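Local structure of N2152 (5U22) at residues Y188-M193 and R229-S234. The protein is a family 39 glycoside hydrolase from a rumen anaerobic fungus that probably cleaves rare arabinosyl linkages with polyspecific activity. Numbering follows the deposited sequence.
Sequences YEENKM and RNLEKS. With EDO (1,2-ethanediol), chain D.
The CA atoms of Glu190 and Leu231 come nearest, at 8.3 Å, where the first turn of helix 190-202 lies beside helix 221-235. The contact shows how one branch of a leucine can gather several neighbours: Leu231 CD1 does all the touching from its side. Leu231 CD1 lies 3.8 Å from Met193 CG and 3.6 Å from Tyr188 OH, while Glu190 adds its carbonyl oxygen, 3.9 Å from CD1, and the CG methylene. CG anti to the backbone N (chi1 -174°) puts the hydroxyl end of the Tyr188 ring at Leu231 CD1, the two side chains coming from opposite directions. Met193 starts toward the leucine, then bends at chi2 (62°), which carries the sulfur away and leaves CG as the atom nearest Leu231 CD1. The polar ends of Tyr188 and Glu190 look to Ser227, whose OG is hydrogen-bonded to both. Glu189 is the N-cap: OE1 takes Lys192 N (2.9 Å) and OE2 takes Asn191 N (3.0 Å), each from well above the carboxylate plane. Replacing Glu189 with an alanine would probably leave these two amides without their side-chain acceptors and loosen the turn that presents Glu190 and Met193 to Leu231. A 1,2-ethanediol, probably from the crystallisation liquor, accepts from Glu190 N through O2 (2.8 Å) and sets C1 at the edge of the Tyr188 ring, 3.6 Å from CE2. Within the TIM barrel, the contact joins two successive helices following strands 180-185 and 209-212; Met193 also packs on Phe185, Ile210 and Trp212, and Tyr188 stacks on His224 of helix 221-235.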
ATOM      1  N   TYR A 188      11.398  -3.550   9.353  1.00 15.62           N
ATOM      2  CA  TYR A 188      12.594  -2.812   8.981  1.00 16.35           C
ATOM      3  C   TYR A 188      13.530  -2.681  10.179  1.00 16.68           C
ATOM      4  O   TYR A 188      13.095  -2.367  11.293  1.00 17.80           O
ATOM      5  CB  TYR A 188      12.223  -1.427   8.446  1.00 18.49           C
ATOM      6  CG  TYR A 188      13.426  -0.695   7.909  1.00 17.33           C
ATOM      7  CD1 TYR A 188      13.762  -0.771   6.563  1.00 14.40           C
ATOM      8  CD2 TYR A 188      14.244   0.042   8.756  1.00 18.08           C
ATOM      9  CE1 TYR A 188      14.890  -0.110   6.070  1.00 14.74           C
ATOM     10  CE2 TYR A 188      15.363   0.699   8.283  1.00 17.70           C
ATOM     11  CZ  TYR A 188      15.680   0.619   6.938  1.00 16.10           C
ATOM     12  OH  TYR A 188      16.796   1.275   6.476  1.00 18.22           O
ATOM     13  N   GLU A 189      14.820  -2.911   9.947  1.00 17.66           N
ATOM     14  CA  GLU A 189      15.850  -2.554  10.916  1.00 19.55           C
ATOM     15  C   GLU A 189      17.099  -2.164  10.136  1.00 20.23           C
ATOM     16  O   GLU A 189      17.414  -2.782   9.120  1.00 20.85           O
ATOM     17  CB  GLU A 189      16.121  -3.707  11.895  1.00 21.33           C
ATOM     18  CG  GLU A 189      16.968  -3.323  13.086  1.00 25.24           C
ATOM     19  CD  GLU A 189      18.449  -3.374  12.781  1.00 28.99           C
ATOM     20  OE1 GLU A 189      18.869  -4.328  12.084  1.00 25.24           O
ATOM     21  OE2 GLU A 189      19.187  -2.457  13.225  1.00 28.14           O
ATOM     22  N   GLU A 190      17.795  -1.125  10.598  1.00 18.35           N
ATOM     23  CA  GLU A 190      18.809  -0.503   9.749  1.00 17.31           C
ATOM     24  C   GLU A 190      20.004  -1.419   9.505  1.00 17.35           C
ATOM     25  O   GLU A 190      20.504  -1.498   8.375  1.00 17.26           O
ATOM     26  CB  GLU A 190      19.253   0.818  10.358  1.00 23.20           C
ATOM     27  CG  GLU A 190      20.278   1.550   9.531  1.00 24.66           C
ATOM     28  CD  GLU A 190      20.495   2.948  10.036  1.00 33.46           C
ATOM     29  OE1 GLU A 190      19.628   3.813   9.781  1.00 25.86           O
ATOM     30  OE2 GLU A 190      21.508   3.168  10.728  1.00 29.63           O
ATOM     31  N   ASN A 191      20.500  -2.093  10.550  1.00 16.25           N
ATOM     32  CA  ASN A 191      21.643  -2.991  10.373  1.00 18.00           C
ATOM     33  C   ASN A 191      21.309  -4.120   9.408  1.00 18.66           C
ATOM     34  O   ASN A 191      22.128  -4.488   8.556  1.00 18.54           O
ATOM     35  CB  ASN A 191      22.073  -3.571  11.717  1.00 17.71           C
ATOM     36  CG  ASN A 191      22.997  -2.646  12.500  1.00 20.32           C
ATOM     37  OD1 ASN A 191      23.280  -1.532  12.083  1.00 27.67           O
ATOM     38  ND2 ASN A 191      23.456  -3.113  13.651  1.00 23.99           N
ATOM     39  N   LYS A 192      20.104  -4.684   9.539  1.00 18.26           N
ATOM     40  CA  LYS A 192      19.663  -5.773   8.678  1.00 15.01           C
ATOM     41  C   LYS A 192      19.601  -5.325   7.223  1.00 14.18           C
ATOM     42  O   LYS A 192      20.079  -6.025   6.319  1.00 13.98           O
ATOM     43  CB  LYS A 192      18.295  -6.257   9.170  1.00 15.33           C
ATOM     44  CG  LYS A 192      17.666  -7.368   8.360  1.00 19.34           C
ATOM     45  CD  LYS A 192      16.483  -7.978   9.111  1.00 22.07           C
ATOM     46  CE  LYS A 192      15.429  -6.932   9.461  1.00 17.93           C
ATOM     47  NZ  LYS A 192      14.296  -7.485  10.258  1.00 18.23           N
ATOM     48  N   MET A 193      19.028  -4.145   6.981  1.00 15.42           N
ATOM     49  CA  MET A 193      18.935  -3.632   5.616  1.00 15.69           C
ATOM     50  C   MET A 193      20.312  -3.291   5.060  1.00 18.20           C
ATOM     51  O   MET A 193      20.630  -3.622   3.914  1.00 16.54           O
ATOM     52  CB  MET A 193      18.032  -2.399   5.571  1.00 16.18           C
ATOM     53  CG  MET A 193      17.937  -1.765   4.182  1.00 19.29           C
ATOM     54  SD  MET A 193      17.222  -2.869   2.935  1.00 18.31           S
ATOM     55  CE  MET A 193      15.478  -2.722   3.322  1.00 16.47           C
ATOM     56  N   ARG A 229      16.624   5.597   2.576  1.00 17.21           N
ATOM     57  CA  ARG A 229      17.180   6.474   1.554  1.00 18.00           C
ATOM     58  C   ARG A 229      18.555   7.005   1.950  1.00 17.14           C
ATOM     59  O   ARG A 229      19.401   7.230   1.077  1.00 20.47           O
ATOM     60  CB  ARG A 229      16.199   7.610   1.269  1.00 23.82           C
ATOM     61  CG  ARG A 229      14.858   7.088   0.714  1.00 25.01           C
ATOM     62  CD  ARG A 229      14.604   7.586  -0.685  1.00 26.85           C
ATOM     63  NE  ARG A 229      13.418   7.012  -1.335  1.00 27.45           N
ATOM     64  CZ  ARG A 229      12.156   7.421  -1.144  1.00 29.50           C
ATOM     65  NH1 ARG A 229      11.869   8.392  -0.278  1.00 25.28           N
ATOM     66  NH2 ARG A 229      11.161   6.839  -1.816  1.00 24.77           N
ATOM     67  N   ASN A 230      18.811   7.191   3.246  1.00 18.37           N
ATOM     68  CA  ASN A 230      20.161   7.559   3.670  1.00 18.31           C
ATOM     69  C   ASN A 230      21.149   6.416   3.448  1.00 23.60           C
ATOM     70  O   ASN A 230      22.310   6.657   3.096  1.00 20.41           O
ATOM     71  CB  ASN A 230      20.162   7.994   5.129  1.00 23.38           C
ATOM     72  CG  ASN A 230      19.872   9.472   5.295  1.00 32.28           C
ATOM     73  OD1 ASN A 230      20.418  10.315   4.576  1.00 36.33           O
ATOM     74  ND2 ASN A 230      19.019   9.798   6.256  1.00 32.91           N
ATOM     75  N   LEU A 231      20.712   5.168   3.635  1.00 19.43           N
ATOM     76  CA  LEU A 231      21.585   4.032   3.334  1.00 21.50           C
ATOM     77  C   LEU A 231      21.946   3.985   1.851  1.00 21.35           C
ATOM     78  O   LEU A 231      23.107   3.752   1.493  1.00 24.25           O
ATOM     79  CB  LEU A 231      20.927   2.717   3.752  1.00 20.29           C
ATOM     80  CG  LEU A 231      20.932   2.303   5.222  1.00 19.08           C
ATOM     81  CD1 LEU A 231      20.241   0.943   5.381  1.00 16.05           C
ATOM     82  CD2 LEU A 231      22.355   2.272   5.786  1.00 20.20           C
ATOM     83  N   GLU A 232      20.966   4.201   0.971  1.00 22.27           N
ATOM     84  CA  GLU A 232      21.267   4.260  -0.456  1.00 19.50           C
ATOM     85  C   GLU A 232      22.333   5.309  -0.747  1.00 22.38           C
ATOM     86  O   GLU A 232      23.271   5.059  -1.512  1.00 22.50           O
ATOM     87  CB  GLU A 232      20.002   4.567  -1.253  1.00 20.94           C
ATOM     88  CG  GLU A 232      19.002   3.434  -1.347  1.00 18.50           C
ATOM     89  CD  GLU A 232      17.843   3.828  -2.224  1.00 26.36           C
ATOM     90  OE1 GLU A 232      17.498   5.033  -2.223  1.00 19.60           O
ATOM     91  OE2 GLU A 232      17.303   2.950  -2.926  1.00 21.61           O
ATOM     92  N   LYS A 233      22.216   6.484  -0.134  1.00 23.85           N
ATOM     93  CA  LYS A 233      23.196   7.533  -0.393  1.00 21.61           C
ATOM     94  C   LYS A 233      24.571   7.156   0.155  1.00 25.60           C
ATOM     95  O   LYS A 233      25.583   7.271  -0.549  1.00 24.29           O
ATOM     96  CB  LYS A 233      22.714   8.859   0.194  1.00 27.47           C
ATOM     97  CG  LYS A 233      21.804   9.622  -0.745  1.00 35.30           C
ATOM     98  CD  LYS A 233      21.506  11.008  -0.219  1.00 33.12           C
ATOM     99  CE  LYS A 233      20.370  10.972   0.786  1.00 38.45           C
ATOM    100  N   SER A 234      24.628   6.702   1.409  1.00 24.17           N
ATOM    101  CA  SER A 234      25.913   6.413   2.028  1.00 25.74           C
ATOM    102  C   SER A 234      26.605   5.210   1.398  1.00 25.16           C
ATOM    103  O   SER A 234      27.835   5.126   1.446  1.00 26.17           O
ATOM    104  CB  SER A 234      25.738   6.196   3.530  1.00 24.38           C
ATOM    105  OG  SER A 234      25.214   4.911   3.805  1.00 37.83           O
TER
HETATM  106  C1  EDO D 503      15.942   2.347  11.446  1.00 19.05           C
HETATM  107  O1  EDO D 503      15.225   3.534  11.611  1.00 14.17           O
HETATM  108  C2  EDO D 503      15.508   1.390  12.529  1.00 14.83           C
HETATM  109  O2  EDO D 503      16.519   0.394  12.625  1.00 22.90           O